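Local coordinates for protein ATP-dependent 6-phosphofructokinase isozyme 2 (Escherichia coli, PDB 3N1C) that catalyses the ATP-dependent phosphorylation of D-fructose 6-phosphate to fructose 1,6-bisphosphate, the first committing step of glycolysis, working as a magnesium-requiring homodimer of the PfkB family, at residues S12-T17 against R90-V95; N180-K185 against A218-V223; V242-K247 against A282-T287; Y5-A10 against L134-S139. One frame throughout, in Å; residues are numbered along the deposited sequence.

Contact 1: S12-T17 against R90-V95; sequences SLDSAT and RQNLHV. With F6P (6-O-phosphono-beta-D-fructofuranose), chain E.
The parallel pairing of 12-17 with 90-95 forms the middle of the four-stranded lid sheet of this PfkB-family kinase, and its near end is part of the fructose 6-phosphate site. S15 and N92 fasten the strands twice over: N92 O takes the backbone N of S15 and also S15 OG, at 2.7 Å, both donors tilted from the carbonyl plane. With OG lying between the backbone N and the carbonyl carbon (chi1 60°), the S15 hydroxyl can turn back onto the neighbouring strand. H94 N to S15 O and T17 N to H94 O continue the ladder.

On the face with D14 and N92 the sugar is gripped. D14 OD1 accepts F6P O4 at 2.6 Å and is also met by S12 OG, nearly along its C-O axis, while the approach of D14 OD2 to O3 of the sugar is doubtfully short. N92 ND2 gives O4 a straight bond of 2.8 Å, and N92 OD1 is held by the backbone N of M108. R90 runs extended past S12, its NE 3.6 Å from S12 CB, and sends NH1 (2.7 Å) and NH2 to the same phosphate oxygen, F6P O2P, which lies at the edge of the guanidinium. The backbone carbonyls of A10, P11 and M108 also hold that group. A methionine in place of R90 would probably leave O2P without its two guanidinium bonds and those carbonyls without their donor. On the other face, beside the second subunit, T17 CG2 and V95 CG2 touch side by side at 4.0 Å.

Contact 2: N180-K185 against A218-V223; sequences NIELVK and AKRVVV
R220 NH1 is a donor shared by two acceptors of one residue, binding the backbone O of E182 and its carboxylate OE2, each at 2.9 Å, just ahead of the edge strand 183-184 of the central parallel sheet of the ribokinase-like fold and of strand 221-224. The carbonyl oxygen lies in the guanidinium plane, whereas OE2 is tilted from it and is approached on its anti side; carboxylate and guanidinium planes are 21° apart. The bend of the glutamate at chi2 (-82°) brings its carboxylate back beside the extended arginine, and R162 forms a second salt bridge to OE2. A leucine in place of R220 would probably leave the E182 carbonyl without this donor and its carboxylate without one of its two salt-bridge partners.

K219 lays its aliphatic chain across the same carboxylate, CE 3.4 Å from E182 OE1, while its backbone N makes a bond of 2.7 Å to I181 O. Further along, V184 is clasped through both backbone polar atoms: its N reaches R220 O at 3.2 Å, and its O accepts V222 N in a nearly straight bond. Apolar groups fill in around this ladder. V184 CG2 meets V221 CG2 and A218 CB, and L183 crosses V222, whose neighbours include M258 and M275 on adjoining helices. Towards K185, an ATP-binding residue, the pairing ends with K185 CA 3.1 Å from V222 O.

Contact 3: V242-K247 against A282-T287; sequences VPPPVK and AGSAAT
S284 projects from helix 272-288 toward the proline-rich loop 242-247, where its side chain meets P243 and V246. Its hydroxyl stands anti to the backbone N (chi1 173°), a torsion that carries OG out to V246 CG2 at 3.4 Å, while both S284 CB and S284 OG lie 3.9 Å from P243 CB. V246 supplies the methyl that sits between its own backbone N and carbonyl carbon; the other methyl, CG1, is anti to the carbonyl carbon. No hydrogen bond joins the two segments, so the serine is met here by carbon alone.

One turn on, T287 folds its hydroxyl back along the helix: OG1 bonds to S284 O at 3.1 Å, entering at a tilt to the carbonyl plane. In the loop, V246 N closes onto P244 O at 2.7 Å, an inverse gamma turn about P245 that presents the valine to the helix. K247 points away, its extended chain reaching a salt bridge with E198 of the third subunit. I303 of helix 297-307 also touches both P244 and S284. With S284 an ATP-binding residue and P243 beside G229, another one, the packing is consistent with a place in the wall of the nucleotide site of a PfkB-family kinase.

Contact 4: Y5-A10 against L134-S139; sequences YTLTLA and LVISGS. With F6P (6-O-phosphono-beta-D-fructofuranose), chain E.
S139 grips the phosphate of fructose 6-phosphate with two donors: OG bonds to F6P O2P at 2.7 Å and the backbone N to F6P O1P at 2.8 Å. Its OG lies between backbone N and carbonyl carbon (chi1 66°), which brings hydroxyl and amide to the same phosphate. G138, just before, has backbone angles that call for glycine, and its CA comes 3.4 Å from F6P O1P. Across the contact, A10 packs its methyl against S139, CB 3.4 Å from S139 O, and a water links the segments there, accepting from A10 N and lying 2.7 Å from S139 O.

Further back, the two strands run parallel and share three backbone bonds. V135 N donates to Y5 O, L7 N to V135 O at 2.8 Å, and S137 N to L7 O in a longer but straight bond. Side chains follow this register. L7 and I136 lie alongside each other, CD2 of the former 4.1 Å from CG1 of the latter, and L134 reaches over with CD1 to touch the CB atoms of both Y5 and L7. The opposite face of the sheet carries T6 and V135, also side by side, with CG2 of the threonine 4.2 Å from CB of the valine; helices 40-50 and 254-267 cover that face. The phenol of Y5 leads away to E129. Neighbouring parallel strands with substrate-binding loops at their C-terminal ends are usual in alpha/beta folds, and here they build the phosphate end of the fructose 6-phosphate site in the ribokinase-like fold.

How the contacts relate
Contacts 2 and 4 both reach the central parallel sheet: contact 4 joins two inner strands, while contact 2 joins its edge strand to the segment leading into a small antiparallel sheet, with a charged pair supplementing a weaker ladder. Contact 1 lies in the separate lid sheet, yet it touches contact 4 at R90, and both bind the same fructose 6-phosphate: contact 1 holds sugar hydroxyls and phosphate, contact 4 the phosphate alone. All three are buried and tied by backbone bonds. Contact 3 is only partly buried and joins loop to helix through van der Waals touches; its loop packs on the third subunit, whereas contact 1 packs on the second. Contacts 2 and 3 contain ATP-binding residues.

Contact 1: S12-T17 against R90-V95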
loop_
_atom_site.group_PDB
_atom_site.type_symbol
_atom_site.label_atom_id
_atom_site.label_comp_id
_atom_site.label_asym_id
_atom_site.label_seq_id
_atom_site.Cartn_x
_atom_site.Cartn_y
_atom_site.Cartn_z
ATOM N N SER A 12 11.828 -25.766 -6.027
ATOM C CA SER A 12 12.378 -24.428 -5.922
ATOM C C SER A 12 13.516 -24.422 -4.925
ATOM O O SER A 12 13.440 -25.076 -3.882
ATOM C CB SER A 12 11.303 -23.437 -5.468
ATOM O OG SER A 12 11.876 -22.189 -5.118
ATOM N N LEU A 13 14.578 -23.698 -5.258
ATOM C CA LEU A 13 15.577 -23.322 -4.273
ATOM C C LEU A 13 15.109 -21.996 -3.681
ATOM O O LEU A 13 15.186 -20.957 -4.334
ATOM C CB LEU A 13 16.946 -23.151 -4.931
ATOM C CG LEU A 13 18.069 -22.628 -4.031
ATOM C CD1 LEU A 13 18.437 -23.657 -2.965
ATOM C CD2 LEU A 13 19.296 -22.263 -4.864
ATOM N N ASP A 14 14.600 -22.039 -2.454
ATOM C CA ASP A 14 14.039 -20.854 -1.817
ATOM C C ASP A 14 15.130 -19.982 -1.190
ATOM O O ASP A 14 15.812 -20.410 -0.263
ATOM C CB ASP A 14 13.048 -21.262 -0.712
ATOM C CG ASP A 14 11.723 -21.760 -1.252
ATOM O OD1 ASP A 14 11.504 -21.738 -2.481
ATOM O OD2 ASP A 14 10.891 -22.183 -0.424
ATOM N N SER A 15 15.282 -18.758 -1.681
ATOM C CA SER A 15 16.200 -17.808 -1.058
ATOM C C SER A 15 15.405 -16.857 -0.164
ATOM O O SER A 15 14.277 -16.480 -0.492
ATOM C CB SER A 15 16.985 -17.033 -2.119
ATOM O OG SER A 15 16.105 -16.309 -2.962
ATOM N N ALA A 16 15.985 -16.495 0.976
ATOM C CA ALA A 16 15.344 -15.579 1.916
ATOM C C ALA A 16 16.308 -14.468 2.322
ATOM O O ALA A 16 17.493 -14.717 2.550
ATOM C CB ALA A 16 14.858 -16.330 3.142
ATOM N N THR A 17 15.797 -13.242 2.409
ATOM C CA THR A 17 16.629 -12.095 2.745
ATOM C C THR A 17 15.880 -11.105 3.632
ATOM O O THR A 17 14.658 -11.165 3.760
ATOM C CB THR A 17 17.127 -11.354 1.487
ATOM O OG1 THR A 17 18.075 -10.352 1.867
ATOM C CG2 THR A 17 15.971 -10.677 0.766
ATOM N N ARG A 90 14.480 -23.339 -10.448
ATOM C CA ARG A 90 14.101 -21.962 -10.143
ATOM C C ARG A 90 14.532 -21.551 -8.735
ATOM O O ARG A 90 14.673 -22.388 -7.831
ATOM C CB ARG A 90 12.592 -21.777 -10.281
ATOM C CG ARG A 90 11.802 -22.485 -9.192
ATOM C CD ARG A 90 10.325 -22.179 -9.265
ATOM N NE ARG A 90 9.538 -23.181 -8.549
ATOM C CZ ARG A 90 8.269 -23.018 -8.178
ATOM N NH1 ARG A 90 7.638 -21.884 -8.446
ATOM N NH2 ARG A 90 7.629 -23.991 -7.531
ATOM N N GLN A 91 14.721 -20.249 -8.557
ATOM C CA GLN A 91 15.084 -19.685 -7.267
ATOM C C GLN A 91 14.082 -18.600 -6.899
ATOM O O GLN A 91 14.051 -17.529 -7.511
ATOM C CB GLN A 91 16.513 -19.122 -7.300
ATOM C CG GLN A 91 16.955 -18.426 -6.012
ATOM C CD GLN A 91 18.447 -18.117 -5.984
ATOM O OE1 GLN A 91 19.270 -18.908 -6.449
ATOM N NE2 GLN A 91 18.800 -16.965 -5.420
ATOM N N ASN A 92 13.248 -18.892 -5.907
ATOM C CA ASN A 92 12.250 -17.936 -5.449
ATOM C C ASN A 92 12.817 -17.032 -4.360
ATOM O O ASN A 92 13.781 -17.391 -3.688
ATOM C CB ASN A 92 10.995 -18.668 -4.975
ATOM C CG ASN A 92 10.266 -19.358 -6.119
ATOM O OD1 ASN A 92 10.494 -19.038 -7.286
ATOM N ND2 ASN A 92 9.377 -20.298 -5.791
ATOM N N LEU A 93 12.232 -15.852 -4.196
ATOM C CA LEU A 93 12.756 -14.898 -3.232
ATOM C C LEU A 93 11.746 -14.572 -2.147
ATOM O O LEU A 93 10.623 -14.160 -2.433
ATOM C CB LEU A 93 13.214 -13.613 -3.927
ATOM C CG LEU A 93 13.825 -12.574 -2.980
ATOM C CD1 LEU A 93 15.050 -13.137 -2.272
ATOM C CD2 LEU A 93 14.174 -11.298 -3.723
ATOM N N HIS A 94 12.158 -14.763 -0.899
ATOM C CA HIS A 94 11.349 -14.399 0.255
ATOM C C HIS A 94 11.976 -13.188 0.920
ATOM O O HIS A 94 13.142 -13.231 1.308
ATOM C CB HIS A 94 11.301 -15.563 1.252
ATOM C CG HIS A 94 10.664 -15.210 2.561
ATOM N ND1 HIS A 94 9.374 -15.573 2.879
ATOM C CD2 HIS A 94 11.137 -14.515 3.621
ATOM C CE1 HIS A 94 9.081 -15.120 4.088
ATOM N NE2 HIS A 94 10.130 -14.475 4.557
ATOM N N VAL A 95 11.213 -12.107 1.055
ATOM C CA VAL A 95 11.751 -10.886 1.638
ATOM C C VAL A 95 11.037 -10.478 2.925
ATOM O O VAL A 95 9.821 -10.270 2.939
ATOM C CB VAL A 95 11.688 -9.718 0.634
ATOM C CG1 VAL A 95 12.393 -8.500 1.198
ATOM C CG2 VAL A 95 12.305 -10.134 -0.702
HETATM O O1 F6P E . 4.231 -23.757 -0.550
HETATM C C1 F6P E . 5.467 -23.164 -0.297
HETATM C C2 F6P E . 6.470 -23.608 -1.408
HETATM O O2 F6P E . 6.150 -24.643 -2.365
HETATM C C3 F6P E . 7.815 -22.880 -1.543
HETATM O O3 F6P E . 8.911 -23.427 -0.873
HETATM C C4 F6P E . 7.921 -22.150 -2.831
HETATM O O4 F6P E . 9.000 -21.349 -3.234
HETATM C C5 F6P E . 6.502 -21.980 -3.314
HETATM O O5 F6P E . 5.699 -22.679 -2.300
HETATM C C6 F6P E . 6.284 -22.565 -4.719
HETATM O O6 F6P E . 4.960 -22.288 -5.100
HETATM P P F6P E . 4.258 -22.994 -6.422
HETATM O O1P F6P E . 4.267 -24.640 -6.289
HETATM O O2P F6P E . 5.064 -22.591 -7.797
HETATM O O3P F6P E . 2.870 -22.556 -6.503
#

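Contact 2: N180-K185 against A218-V223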
loop_
_atom_site.group_PDB
_atom_site.type_symbol
_atom_site.label_atom_id
_atom_site.label_comp_id
_atom_site.label_asym_id
_atom_site.label_seq_id
_atom_site.Cartn_x
_atom_site.Cartn_y
_atom_site.Cartn_z
ATOM N N ASN A 180 -11.304 -40.694 -7.875
ATOM C CA ASN A 180 -10.673 -41.546 -6.881
ATOM C C ASN A 180 -9.432 -40.932 -6.238
ATOM O O ASN A 180 -8.538 -41.652 -5.801
ATOM C CB ASN A 180 -10.342 -42.911 -7.488
ATOM C CG ASN A 180 -11.585 -43.696 -7.841
ATOM O OD1 ASN A 180 -12.464 -43.891 -7.001
ATOM N ND2 ASN A 180 -11.669 -44.148 -9.087
ATOM N N ILE A 181 -9.376 -39.606 -6.179
ATOM C CA ILE A 181 -8.280 -38.950 -5.475
ATOM C C ILE A 181 -8.479 -39.163 -3.981
ATOM O O ILE A 181 -9.559 -38.902 -3.447
ATOM C CB ILE A 181 -8.204 -37.451 -5.806
ATOM C CG1 ILE A 181 -8.222 -37.256 -7.321
ATOM C CG2 ILE A 181 -6.944 -36.822 -5.200
ATOM C CD1 ILE A 181 -7.072 -37.947 -8.037
ATOM N N GLU A 182 -7.445 -39.666 -3.314
ATOM C CA GLU A 182 -7.539 -40.020 -1.903
ATOM C C GLU A 182 -7.889 -38.819 -1.029
ATOM O O GLU A 182 -8.663 -38.935 -0.081
ATOM C CB GLU A 182 -6.229 -40.648 -1.422
ATOM C CG GLU A 182 -5.949 -42.030 -1.994
ATOM C CD GLU A 182 -6.680 -43.135 -1.247
ATOM O OE1 GLU A 182 -6.827 -44.241 -1.812
ATOM O OE2 GLU A 182 -7.100 -42.902 -0.093
ATOM N N LEU A 183 -7.312 -37.668 -1.349
ATOM C CA LEU A 183 -7.455 -36.484 -0.510
ATOM C C LEU A 183 -7.180 -35.253 -1.355
ATOM O O LEU A 183 -6.229 -35.237 -2.134
ATOM C CB LEU A 183 -6.430 -36.536 0.625
ATOM C CG LEU A 183 -6.673 -35.882 1.993
ATOM C CD1 LEU A 183 -5.348 -35.431 2.592
ATOM C CD2 LEU A 183 -7.653 -34.729 1.937
ATOM N N VAL A 184 -8.017 -34.230 -1.220
ATOM C CA VAL A 184 -7.681 -32.905 -1.735
ATOM C C VAL A 184 -7.925 -31.853 -0.657
ATOM O O VAL A 184 -8.743 -32.054 0.240
ATOM C CB VAL A 184 -8.459 -32.552 -3.011
ATOM C CG1 VAL A 184 -8.103 -33.528 -4.126
ATOM C CG2 VAL A 184 -9.957 -32.550 -2.747
ATOM N N LYS A 185 -7.203 -30.739 -0.739
ATOM C CA LYS A 185 -7.279 -29.702 0.285
ATOM C C LYS A 185 -7.457 -28.313 -0.324
ATOM O O LYS A 185 -6.540 -27.495 -0.295
ATOM C CB LYS A 185 -6.028 -29.731 1.179
ATOM C CG LYS A 185 -6.141 -28.858 2.438
ATOM C CD LYS A 185 -4.774 -28.534 3.053
ATOM C CE LYS A 185 -3.883 -27.749 2.081
ATOM N NZ LYS A 185 -4.533 -26.489 1.632
ATOM N N ALA A 218 -13.270 -37.416 -5.343
ATOM C CA ALA A 218 -12.308 -37.550 -4.257
ATOM C C ALA A 218 -12.917 -38.349 -3.111
ATOM O O ALA A 218 -14.121 -38.272 -2.854
ATOM C CB ALA A 218 -11.851 -36.178 -3.769
ATOM N N LYS A 219 -12.077 -39.118 -2.427
ATOM C CA LYS A 219 -12.515 -39.911 -1.286
ATOM C C LYS A 219 -12.676 -39.031 -0.051
ATOM O O LYS A 219 -13.549 -39.264 0.787
ATOM C CB LYS A 219 -11.511 -41.026 -0.999
ATOM C CG LYS A 219 -11.262 -41.970 -2.172
ATOM C CD LYS A 219 -10.389 -43.141 -1.739
ATOM C CE LYS A 219 -10.021 -44.025 -2.915
ATOM N NZ LYS A 219 -11.228 -44.454 -3.680
ATOM N N ARG A 220 -11.823 -38.018 0.051
ATOM C CA ARG A 220 -11.862 -37.085 1.167
ATOM C C ARG A 220 -11.612 -35.676 0.673
ATOM O O ARG A 220 -10.761 -35.460 -0.191
ATOM C CB ARG A 220 -10.786 -37.444 2.189
ATOM C CG ARG A 220 -10.902 -38.843 2.734
ATOM C CD ARG A 220 -9.609 -39.281 3.390
ATOM N NE ARG A 220 -9.633 -40.710 3.658
ATOM C CZ ARG A 220 -9.312 -41.639 2.764
ATOM N NH1 ARG A 220 -8.928 -41.285 1.546
ATOM N NH2 ARG A 220 -9.372 -42.921 3.093
ATOM N N VAL A 221 -12.350 -34.718 1.223
ATOM C CA VAL A 221 -12.103 -33.312 0.935
ATOM C C VAL A 221 -11.915 -32.566 2.248
ATOM O O VAL A 221 -12.809 -32.559 3.095
ATOM C CB VAL A 221 -13.276 -32.673 0.172
ATOM C CG1 VAL A 221 -13.028 -31.183 -0.020
ATOM C CG2 VAL A 221 -13.497 -33.370 -1.170
ATOM N N VAL A 222 -10.744 -31.964 2.434
ATOM C CA VAL A 222 -10.506 -31.143 3.617
ATOM C C VAL A 222 -10.359 -29.696 3.184
ATOM O O VAL A 222 -9.402 -29.338 2.495
ATOM C CB VAL A 222 -9.251 -31.584 4.397
ATOM C CG1 VAL A 222 -9.005 -30.648 5.588
ATOM C CG2 VAL A 222 -9.403 -33.020 4.872
ATOM N N VAL A 223 -11.330 -28.871 3.555
ATOM C CA VAL A 223 -11.307 -27.475 3.156
ATOM C C VAL A 223 -10.532 -26.669 4.196
ATOM O O VAL A 223 -10.919 -26.615 5.364
ATOM C CB VAL A 223 -12.731 -26.905 2.992
ATOM C CG1 VAL A 223 -12.679 -25.549 2.318
ATOM C CG2 VAL A 223 -13.599 -27.866 2.181
#

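Contact 3: V242-K247 against A282-T287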
loop_
_atom_site.group_PDB
_atom_site.type_symbol
_atom_site.label_atom_id
_atom_site.label_comp_id
_atom_site.label_asym_id
_atom_site.label_seq_id
_atom_site.Cartn_x
_atom_site.Cartn_y
_atom_site.Cartn_z
ATOM N N VAL A 242 -11.299 -26.241 14.766
ATOM C CA VAL A 242 -10.687 -24.923 14.925
ATOM C C VAL A 242 -9.464 -25.084 15.823
ATOM O O VAL A 242 -9.519 -25.794 16.828
ATOM C CB VAL A 242 -11.683 -23.909 15.536
ATOM C CG1 VAL A 242 -12.038 -24.292 16.968
ATOM C CG2 VAL A 242 -11.136 -22.484 15.475
ATOM N N PRO A 243 -8.343 -24.450 15.455
ATOM C CA PRO A 243 -7.162 -24.562 16.321
ATOM C C PRO A 243 -7.379 -23.816 17.637
ATOM O O PRO A 243 -8.296 -23.001 17.735
ATOM C CB PRO A 243 -6.052 -23.855 15.527
ATOM C CG PRO A 243 -6.674 -23.293 14.312
ATOM C CD PRO A 243 -8.144 -23.538 14.318
ATOM N N PRO A 244 -6.532 -24.083 18.639
ATOM C CA PRO A 244 -6.568 -23.340 19.899
ATOM C C PRO A 244 -6.140 -21.906 19.646
ATOM O O PRO A 244 -5.480 -21.649 18.640
ATOM C CB PRO A 244 -5.497 -24.030 20.754
ATOM C CG PRO A 244 -5.096 -25.255 20.006
ATOM C CD PRO A 244 -5.392 -25.008 18.576
ATOM N N PRO A 245 -6.508 -20.985 20.551
ATOM C CA PRO A 245 -6.189 -19.555 20.457
ATOM C C PRO A 245 -4.698 -19.265 20.638
ATOM O O PRO A 245 -4.350 -18.312 21.330
ATOM C CB PRO A 245 -6.959 -18.945 21.634
ATOM C CG PRO A 245 -7.966 -19.969 22.037
ATOM C CD PRO A 245 -7.365 -21.291 21.709
ATOM N N VAL A 246 -3.844 -20.060 20.002
ATOM C CA VAL A 246 -2.406 -19.835 20.065
ATOM C C VAL A 246 -2.041 -18.613 19.228
ATOM O O VAL A 246 -2.884 -18.068 18.514
ATOM C CB VAL A 246 -1.619 -21.055 19.553
ATOM C CG1 VAL A 246 -1.701 -22.196 20.555
ATOM C CG2 VAL A 246 -2.143 -21.491 18.193
ATOM N N LYS A 247 -0.788 -18.184 19.326
ATOM C CA LYS A 247 -0.323 -17.007 18.600
ATOM C C LYS A 247 0.225 -17.356 17.220
ATOM O O LYS A 247 1.124 -18.186 17.088
ATOM C CB LYS A 247 0.741 -16.264 19.413
ATOM C CG LYS A 247 0.193 -15.525 20.623
ATOM C CD LYS A 247 1.261 -14.659 21.270
ATOM C CE LYS A 247 0.878 -14.280 22.691
ATOM N NZ LYS A 247 1.994 -13.599 23.404
ATOM N N ALA A 282 -0.915 -29.367 12.808
ATOM C CA ALA A 282 0.315 -29.110 12.062
ATOM C C ALA A 282 0.288 -27.740 11.382
ATOM O O ALA A 282 1.271 -27.002 11.416
ATOM C CB ALA A 282 0.549 -30.204 11.035
ATOM N N GLY A 283 -0.836 -27.413 10.756
ATOM C CA GLY A 283 -1.005 -26.103 10.153
ATOM C C GLY A 283 -0.791 -25.032 11.207
ATOM O O GLY A 283 -0.060 -24.062 10.997
ATOM N N SER A 284 -1.424 -25.223 12.357
ATOM C CA SER A 284 -1.317 -24.267 13.452
ATOM C C SER A 284 0.119 -24.178 13.984
ATOM O O SER A 284 0.634 -23.083 14.210
ATOM C CB SER A 284 -2.311 -24.625 14.562
ATOM O OG SER A 284 -2.137 -23.817 15.709
ATOM N N ALA A 285 0.772 -25.323 14.163
ATOM C CA ALA A 285 2.150 -25.342 14.653
ATOM C C ALA A 285 3.092 -24.589 13.714
ATOM O O ALA A 285 4.007 -23.900 14.167
ATOM C CB ALA A 285 2.639 -26.785 14.856
ATOM N N ALA A 286 2.883 -24.726 12.408
ATOM C CA ALA A 286 3.727 -24.017 11.447
ATOM C C ALA A 286 3.588 -22.503 11.605
ATOM O O ALA A 286 4.578 -21.767 11.548
ATOM C CB ALA A 286 3.398 -24.438 10.017
ATOM N N THR A 287 2.363 -22.037 11.823
ATOM C CA THR A 287 2.117 -20.602 11.880
ATOM C C THR A 287 2.532 -19.988 13.220
ATOM O O THR A 287 2.479 -18.772 13.392
ATOM C CB THR A 287 0.642 -20.240 11.544
ATOM O OG1 THR A 287 -0.196 -20.520 12.668
ATOM C CG2 THR A 287 0.153 -21.027 10.349
#

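Contact 4: Y5-A10 against L134-S139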
loop_
_atom_site.group_PDB
_atom_site.type_symbol
_atom_site.label_atom_id
_atom_site.label_comp_id
_atom_site.label_asym_id
_atom_site.label_seq_id
_atom_site.Cartn_x
_atom_site.Cartn_y
_atom_site.Cartn_z
ATOM N N TYR A 5 5.477 -41.280 -0.601
ATOM C CA TYR A 5 6.304 -40.585 -1.578
ATOM C C TYR A 5 5.622 -39.269 -1.911
ATOM O O TYR A 5 4.404 -39.143 -1.759
ATOM C CB TYR A 5 6.435 -41.408 -2.855
ATOM C CG TYR A 5 7.070 -42.767 -2.656
ATOM C CD1 TYR A 5 6.328 -43.840 -2.178
ATOM C CD2 TYR A 5 8.410 -42.976 -2.951
ATOM C CE1 TYR A 5 6.904 -45.085 -1.996
ATOM C CE2 TYR A 5 8.995 -44.217 -2.778
ATOM C CZ TYR A 5 8.236 -45.266 -2.297
ATOM O OH TYR A 5 8.813 -46.501 -2.121
ATOM N N THR A 6 6.406 -38.288 -2.346
ATOM C CA THR A 6 5.849 -37.044 -2.865
ATOM C C THR A 6 6.453 -36.767 -4.232
ATOM O O THR A 6 7.521 -37.283 -4.565
ATOM C CB THR A 6 6.106 -35.832 -1.954
ATOM O OG1 THR A 6 7.461 -35.387 -2.097
ATOM C CG2 THR A 6 5.815 -36.161 -0.483
ATOM N N LEU A 7 5.757 -35.957 -5.019
ATOM C CA LEU A 7 6.222 -35.578 -6.346
ATOM C C LEU A 7 6.129 -34.070 -6.493
ATOM O O LEU A 7 5.083 -33.481 -6.230
ATOM C CB LEU A 7 5.372 -36.254 -7.425
ATOM C CG LEU A 7 5.719 -35.876 -8.868
ATOM C CD1 LEU A 7 7.111 -36.381 -9.230
ATOM C CD2 LEU A 7 4.677 -36.432 -9.831
ATOM N N THR A 8 7.233 -33.450 -6.899
ATOM C CA THR A 8 7.273 -32.011 -7.114
ATOM C C THR A 8 7.785 -31.737 -8.518
ATOM O O THR A 8 8.992 -31.767 -8.760
ATOM C CB THR A 8 8.210 -31.318 -6.109
ATOM O OG1 THR A 8 7.892 -31.749 -4.782
ATOM C CG2 THR A 8 8.071 -29.806 -6.204
ATOM N N LEU A 9 6.869 -31.478 -9.444
ATOM C CA LEU A 9 7.247 -31.242 -10.830
ATOM C C LEU A 9 7.929 -29.888 -10.998
ATOM O O LEU A 9 8.660 -29.680 -11.962
ATOM C CB LEU A 9 6.034 -31.369 -11.753
ATOM C CG LEU A 9 5.513 -32.804 -11.883
ATOM C CD1 LEU A 9 4.204 -32.853 -12.657
ATOM C CD2 LEU A 9 6.565 -33.687 -12.539
ATOM N N ALA A 10 7.702 -28.987 -10.043
ATOM C CA ALA A 10 8.334 -27.669 -10.041
ATOM C C ALA A 10 9.004 -27.370 -8.698
ATOM O O ALA A 10 8.462 -26.634 -7.873
ATOM C CB ALA A 10 7.306 -26.588 -10.364
ATOM N N LEU A 134 1.137 -41.576 -2.748
ATOM C CA LEU A 134 1.878 -40.560 -3.483
ATOM C C LEU A 134 1.190 -39.196 -3.381
ATOM O O LEU A 134 0.021 -39.042 -3.749
ATOM C CB LEU A 134 2.017 -40.956 -4.954
ATOM C CG LEU A 134 2.594 -39.881 -5.880
ATOM C CD1 LEU A 134 4.062 -39.651 -5.583
ATOM C CD2 LEU A 134 2.393 -40.244 -7.352
ATOM N N VAL A 135 1.923 -38.208 -2.879
ATOM C CA VAL A 135 1.415 -36.845 -2.819
ATOM C C VAL A 135 2.006 -36.025 -3.953
ATOM O O VAL A 135 3.205 -35.753 -3.971
ATOM C CB VAL A 135 1.774 -36.160 -1.489
ATOM C CG1 VAL A 135 1.150 -34.757 -1.424
ATOM C CG2 VAL A 135 1.324 -37.013 -0.311
ATOM N N ILE A 136 1.168 -35.642 -4.908
ATOM C CA ILE A 136 1.606 -34.749 -5.968
ATOM C C ILE A 136 1.238 -33.320 -5.576
ATOM O O ILE A 136 0.061 -32.970 -5.522
ATOM C CB ILE A 136 0.951 -35.099 -7.308
ATOM C CG1 ILE A 136 1.205 -36.565 -7.660
ATOM C CG2 ILE A 136 1.474 -34.181 -8.403
ATOM C CD1 ILE A 136 0.485 -37.026 -8.909
ATOM N N SER A 137 2.240 -32.494 -5.292
ATOM C CA SER A 137 1.968 -31.172 -4.746
ATOM C C SER A 137 2.816 -30.062 -5.369
ATOM O O SER A 137 4.017 -30.232 -5.580
ATOM C CB SER A 137 2.166 -31.193 -3.229
ATOM O OG SER A 137 2.318 -29.874 -2.729
ATOM N N GLY A 138 2.185 -28.923 -5.652
ATOM C CA GLY A 138 2.897 -27.776 -6.194
ATOM C C GLY A 138 2.427 -27.398 -7.584
ATOM O O GLY A 138 1.587 -28.085 -8.166
ATOM N N SER A 139 2.967 -26.306 -8.121
ATOM C CA SER A 139 2.589 -25.852 -9.459
ATOM C C SER A 139 3.140 -26.759 -10.553
ATOM O O SER A 139 4.046 -27.559 -10.315
ATOM C CB SER A 139 3.068 -24.419 -9.698
ATOM O OG SER A 139 4.485 -24.352 -9.716
HETATM O O1 F6P E . 4.231 -23.757 -0.550
HETATM C C1 F6P E . 5.467 -23.164 -0.297
HETATM C C2 F6P E . 6.470 -23.608 -1.408
HETATM O O2 F6P E . 6.150 -24.643 -2.365
HETATM C C3 F6P E . 7.815 -22.880 -1.543
HETATM O O3 F6P E . 8.911 -23.427 -0.873
HETATM C C4 F6P E . 7.921 -22.150 -2.831
HETATM O O4 F6P E . 9.000 -21.349 -3.234
HETATM C C5 F6P E . 6.502 -21.980 -3.314
HETATM O O5 F6P E . 5.699 -22.679 -2.300
HETATM C C6 F6P E . 6.284 -22.565 -4.719
HETATM O O6 F6P E . 4.960 -22.288 -5.100
HETATM P P F6P E . 4.258 -22.994 -6.422
HETATM O O1P F6P E . 4.267 -24.640 -6.289
HETATM O O2P F6P E . 5.064 -22.591 -7.797
HETATM O O3P F6P E . 2.870 -22.556 -6.503
HETATM O O HOH W 1 5.430 -28.694 -8.294
#